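Local coordinates for protein lysine-sensitive aspartokinase 3 (Escherichia coli, PDB 2J0W) that catalyses the ATP-dependent phosphorylation of L-aspartate to 4-phospho-L-aspartate, the first step towards lysine, and is feedback-inhibited by lysine, at residues V37-S41 / G118-T123; I67-F72 / I88-L92. All blocks are in the same frame, centred on the assembly; numbering follows the deposited sequence.

Contact 1 (V37-S41 / G118-T123). With ASP (aspartic acid), chain B.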
loop_
_atom_site.group_PDB
_atom_site.type_symbol
_atom_site.label_atom_id
_atom_site.label_comp_id
_atom_site.label_asym_id
_atom_site.label_seq_id
_atom_site.Cartn_x
_atom_site.Cartn_y
_atom_site.Cartn_z
ATOM N N VAL A 37 32.177 9.173 -20.833
ATOM C CA VAL A 37 30.822 9.060 -21.320
ATOM C C VAL A 37 30.255 10.461 -21.411
ATOM O O VAL A 37 30.238 11.193 -20.422
ATOM C CB VAL A 37 29.990 8.187 -20.368
ATOM C CG1 VAL A 37 28.523 8.217 -20.753
ATOM C CG2 VAL A 37 30.516 6.767 -20.416
ATOM N N LEU A 38 29.811 10.844 -22.603
ATOM C CA LEU A 38 29.269 12.183 -22.797
ATOM C C LEU A 38 27.810 12.183 -23.179
ATOM O O LEU A 38 27.345 11.282 -23.870
ATOM C CB LEU A 38 30.019 12.914 -23.905
ATOM C CG LEU A 38 31.517 13.177 -23.807
ATOM C CD1 LEU A 38 31.955 13.873 -25.090
ATOM C CD2 LEU A 38 31.831 14.032 -22.587
ATOM N N SER A 39 27.100 13.198 -22.706
ATOM C CA SER A 39 25.701 13.394 -23.041
ATOM C C SER A 39 25.874 14.409 -24.159
ATOM O O SER A 39 26.992 14.829 -24.440
ATOM C CB SER A 39 24.928 14.072 -21.901
ATOM O OG SER A 39 24.777 13.255 -20.755
ATOM N N ALA A 40 24.785 14.817 -24.791
ATOM C CA ALA A 40 24.885 15.801 -25.850
ATOM C C ALA A 40 24.981 17.150 -25.156
ATOM O O ALA A 40 24.634 17.280 -23.981
ATOM C CB ALA A 40 23.649 15.737 -26.738
ATOM N N SER A 41 25.443 18.159 -25.877
ATOM C CA SER A 41 25.564 19.490 -25.298
ATOM C C SER A 41 24.220 20.050 -24.836
ATOM O O SER A 41 23.178 19.751 -25.413
ATOM C CB SER A 41 26.210 20.431 -26.310
ATOM O OG SER A 41 27.474 19.922 -26.701
ATOM N N GLY A 118 22.460 13.661 -30.937
ATOM C CA GLY A 118 23.076 14.622 -30.027
ATOM C C GLY A 118 24.378 14.128 -29.416
ATOM O O GLY A 118 25.431 14.771 -29.545
ATOM N N GLU A 119 24.326 12.980 -28.749
ATOM C CA GLU A 119 25.534 12.422 -28.151
ATOM C C GLU A 119 26.534 12.002 -29.237
ATOM O O GLU A 119 27.723 11.863 -28.973
ATOM C CB GLU A 119 25.213 11.231 -27.245
ATOM C CG GLU A 119 23.730 10.970 -26.970
ATOM C CD GLU A 119 23.027 12.081 -26.222
ATOM O OE1 GLU A 119 22.097 12.675 -26.797
ATOM O OE2 GLU A 119 23.389 12.358 -25.063
ATOM N N LEU A 120 26.073 11.793 -30.463
ATOM C CA LEU A 120 27.024 11.448 -31.512
ATOM C C LEU A 120 27.876 12.678 -31.828
ATOM O O LEU A 120 29.105 12.601 -31.855
ATOM C CB LEU A 120 26.307 10.953 -32.775
ATOM C CG LEU A 120 25.836 9.489 -32.688
ATOM C CD1 LEU A 120 25.050 9.099 -33.921
ATOM C CD2 LEU A 120 27.041 8.578 -32.532
ATOM N N MET A 121 27.232 13.822 -32.043
ATOM C CA MET A 121 27.979 15.039 -32.352
ATOM C C MET A 121 28.874 15.482 -31.199
ATOM O O MET A 121 30.007 15.868 -31.423
ATOM C CB MET A 121 27.028 16.182 -32.745
ATOM C CG MET A 121 26.346 15.953 -34.081
ATOM S SD MET A 121 24.922 17.012 -34.318
ATOM C CE MET A 121 25.675 18.365 -35.119
ATOM N N SER A 122 28.382 15.414 -29.970
ATOM C CA SER A 122 29.197 15.830 -28.833
ATOM C C SER A 122 30.461 14.981 -28.670
ATOM O O SER A 122 31.538 15.530 -28.508
ATOM C CB SER A 122 28.378 15.803 -27.537
ATOM O OG SER A 122 28.058 14.476 -27.153
ATOM N N THR A 123 30.348 13.654 -28.720
ATOM C CA THR A 123 31.536 12.809 -28.565
ATOM C C THR A 123 32.535 12.973 -29.709
ATOM O O THR A 123 33.730 12.799 -29.507
ATOM C CB THR A 123 31.192 11.306 -28.453
ATOM O OG1 THR A 123 30.391 10.912 -29.569
ATOM C CG2 THR A 123 30.456 11.025 -27.174
HETATM N N ASP B . 21.096 13.488 -23.482
HETATM C CA ASP B . 19.990 12.861 -22.763
HETATM C C ASP B . 19.118 14.006 -22.205
HETATM O O ASP B . 19.366 15.179 -22.580
HETATM C CB ASP B . 20.555 11.912 -21.661
HETATM C CG ASP B . 21.295 12.572 -20.477
HETATM O OD1 ASP B . 21.395 13.839 -20.457
HETATM O OD2 ASP B . 21.787 11.825 -19.555
HETATM O OXT ASP B . 18.205 13.719 -21.356
#
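Start with Leu-38, the last residue of its strand and the one most covered here: its side chain lies along the helix, CD1 3.7 Å from Thr-123 CA and 3.8 Å from Ser-122 O. Beyond it the chain leaves the strand and Ala-40 drops onto the helix, its CB 3.2 Å from Gly-118 C; a CB on Gly-118 would collide with that methyl. The hydroxyl of Ser-122 faces the same loop, OG 2.9 Å from Ser-39 O. Glu-119 carries the contact into the active site: Glu-119 OE2 takes a weak hydrogen bond from Ala-40 N (2.8 Å). The same Glu-119 OE2 accepts a hydrogen bond from atom N of the bound aspartate, ASP, at 3.0 Å. Thr-45 and Ser-201 also hold this substrate. Strand 33-38 runs between strands 5-9 and 178-182 of the amino acid kinase sheet, with helix 108-131 packed against its C-terminal end and the loop that follows.

Contact 2 (I67-F72 / I88-L92)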
loop_
_atom_site.group_PDB
_atom_site.type_symbol
_atom_site.label_atom_id
_atom_site.label_comp_id
_atom_site.label_asym_id
_atom_site.label_seq_id
_atom_site.Cartn_x
_atom_site.Cartn_y
_atom_site.Cartn_z
ATOM N N ILE A 67 20.289 24.059 -33.472
ATOM C CA ILE A 67 21.127 22.874 -33.353
ATOM C C ILE A 67 22.466 23.086 -34.064
ATOM O O ILE A 67 23.523 22.783 -33.500
ATOM C CB ILE A 67 20.414 21.623 -33.921
ATOM C CG1 ILE A 67 19.281 21.227 -32.972
ATOM C CG2 ILE A 67 21.407 20.477 -34.116
ATOM C CD1 ILE A 67 18.524 20.006 -33.413
ATOM N N ARG A 68 22.435 23.607 -35.289
ATOM C CA ARG A 68 23.686 23.852 -36.005
ATOM C C ARG A 68 24.555 24.906 -35.307
ATOM O O ARG A 68 25.782 24.765 -35.250
ATOM C CB ARG A 68 23.430 24.296 -37.449
ATOM C CG ARG A 68 24.662 24.944 -38.081
ATOM C CD ARG A 68 24.445 25.429 -39.499
ATOM N NE ARG A 68 24.749 24.393 -40.478
ATOM C CZ ARG A 68 23.895 23.448 -40.860
ATOM N NH1 ARG A 68 22.674 23.411 -40.343
ATOM N NH2 ARG A 68 24.263 22.540 -41.756
ATOM N N ASN A 69 23.942 25.965 -34.785
ATOM C CA ASN A 69 24.739 26.981 -34.115
ATOM C C ASN A 69 25.593 26.338 -33.022
ATOM O O ASN A 69 26.820 26.330 -33.112
ATOM C CB ASN A 69 23.847 28.070 -33.515
ATOM C CG ASN A 69 23.242 28.995 -34.576
ATOM O OD1 ASN A 69 22.338 29.779 -34.277
ATOM N ND2 ASN A 69 23.741 28.911 -35.813
ATOM N N ILE A 70 24.937 25.784 -32.006
ATOM C CA ILE A 70 25.623 25.141 -30.883
ATOM C C ILE A 70 26.835 24.292 -31.286
ATOM O O ILE A 70 27.871 24.315 -30.618
ATOM C CB ILE A 70 24.624 24.265 -30.062
ATOM C CG1 ILE A 70 23.686 25.172 -29.266
ATOM C CG2 ILE A 70 25.372 23.327 -29.127
ATOM C CD1 ILE A 70 22.541 24.437 -28.617
ATOM N N GLN A 71 26.700 23.557 -32.383
ATOM C CA GLN A 71 27.773 22.700 -32.873
ATOM C C GLN A 71 28.907 23.494 -33.495
ATOM O O GLN A 71 30.072 23.115 -33.377
ATOM C CB GLN A 71 27.241 21.710 -33.915
ATOM C CG GLN A 71 26.127 20.838 -33.409
ATOM C CD GLN A 71 26.459 20.211 -32.083
ATOM O OE1 GLN A 71 27.540 19.663 -31.900
ATOM N NE2 GLN A 71 25.528 20.286 -31.142
ATOM N N PHE A 72 28.578 24.585 -34.177
ATOM C CA PHE A 72 29.627 25.377 -34.798
ATOM C C PHE A 72 30.338 26.283 -33.799
ATOM O O PHE A 72 31.491 26.647 -34.002
ATOM C CB PHE A 72 29.067 26.161 -35.990
ATOM C CG PHE A 72 29.006 25.347 -37.260
ATOM C CD1 PHE A 72 28.254 24.176 -37.315
ATOM C CD2 PHE A 72 29.733 25.723 -38.386
ATOM C CE1 PHE A 72 28.230 23.389 -38.468
ATOM C CE2 PHE A 72 29.713 24.941 -39.546
ATOM C CZ PHE A 72 28.958 23.771 -39.582
ATOM N N ILE A 88 29.849 16.428 -39.242
ATOM C CA ILE A 88 28.793 17.195 -38.612
ATOM C C ILE A 88 27.738 17.504 -39.665
ATOM O O ILE A 88 26.541 17.367 -39.410
ATOM C CB ILE A 88 29.303 18.525 -38.022
ATOM C CG1 ILE A 88 30.401 18.269 -36.983
ATOM C CG2 ILE A 88 28.147 19.270 -37.369
ATOM C CD1 ILE A 88 29.994 17.374 -35.842
ATOM N N GLU A 89 28.187 17.910 -40.850
ATOM C CA GLU A 89 27.282 18.239 -41.946
ATOM C C GLU A 89 26.385 17.056 -42.295
ATOM O O GLU A 89 25.200 17.233 -42.591
ATOM C CB GLU A 89 28.069 18.659 -43.184
ATOM C CG GLU A 89 28.748 20.017 -43.088
ATOM C CD GLU A 89 27.772 21.159 -42.906
ATOM O OE1 GLU A 89 26.638 21.083 -43.433
ATOM O OE2 GLU A 89 28.151 22.147 -42.245
ATOM N N ARG A 90 26.949 15.851 -42.274
ATOM C CA ARG A 90 26.156 14.661 -42.567
ATOM C C ARG A 90 25.123 14.542 -41.471
ATOM O O ARG A 90 23.920 14.550 -41.737
ATOM C CB ARG A 90 27.040 13.407 -42.606
ATOM C CG ARG A 90 27.553 13.036 -44.005
ATOM C CD ARG A 90 27.923 14.278 -44.845
ATOM N NE ARG A 90 26.741 15.027 -45.288
ATOM C CZ ARG A 90 26.759 16.279 -45.739
ATOM N NH1 ARG A 90 27.904 16.944 -45.812
ATOM N NH2 ARG A 90 25.630 16.869 -46.111
ATOM N N LEU A 91 25.601 14.459 -40.233
ATOM C CA LEU A 91 24.713 14.346 -39.084
ATOM C C LEU A 91 23.635 15.426 -39.185
ATOM O O LEU A 91 22.435 15.126 -39.157
ATOM C CB LEU A 91 25.513 14.481 -37.784
ATOM C CG LEU A 91 26.656 13.464 -37.656
ATOM C CD1 LEU A 91 27.356 13.647 -36.334
ATOM C CD2 LEU A 91 26.119 12.044 -37.768
ATOM N N LEU A 92 24.060 16.679 -39.330
ATOM C CA LEU A 92 23.094 17.761 -39.446
ATOM C C LEU A 92 22.153 17.508 -40.604
ATOM O O LEU A 92 20.941 17.635 -40.462
ATOM C CB LEU A 92 23.796 19.100 -39.628
ATOM C CG LEU A 92 24.428 19.628 -38.343
ATOM C CD1 LEU A 92 24.963 21.013 -38.595
ATOM C CD2 LEU A 92 23.390 19.650 -37.219
#
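Two helices run nearly antiparallel here, their local axes 162° apart and 11.3 Å at closest approach, a spacing wide enough for side chains to fill the gap. The apolar part centres on Leu-92, which points at the facing helix and loses more surface than any other residue of the pair. Its CD2 lies 3.8 Å from Ile-67 CG2, and its CD1 sits 4.0 Å from Phe-72 CE1, at the edge of the ring. One turn back, Ile-88 CG2 approaches both Phe-72 CE1 and Gln-71 CB at 4.3 Å, in looser packing. The charged part lies along the more open side: Arg-68 reaches across to Glu-89 in a salt bridge, NH2 to OE1 3.3 Å. The guanidinium meets the carboxylate near its own plane, while Leu-92 CD1 sits over one of its faces, 3.5 Å from Arg-68 CZ. Glu-89 OE2 also comes within 3.2 Å of Phe-72 CZ, near the plane of the ring. The pair forms a helical hairpin of helices 57-75 and 82-102 in the amino acid kinase domain; helix 108-131 packs on it through Met-121, and helix 44-51 borders it at Ile-67 and Gln-71.

How the contacts relate
Met-121 joins the two contacts. In contact 1 it takes no part across the segments, but from the same helical turn as Glu-119 it reaches into contact 2, where its CE lies 3.0 Å from Gln-71 CG, 3.4 Å from Leu-92 CD2 and 3.5 Å from Ile-88 CG2. One helix, 108-131, thus has Glu-119 at the substrate and Met-121 in the helical hairpin. The centres of the contacts are 12 Å apart, and contact 2 is nested in sequence inside the loop that contact 1 closes. Contact 1 touches the bound aspartate directly; in contact 2 the Gln-71 side chain stays about 11 Å from it, and about 9 Å from that of Glu-119.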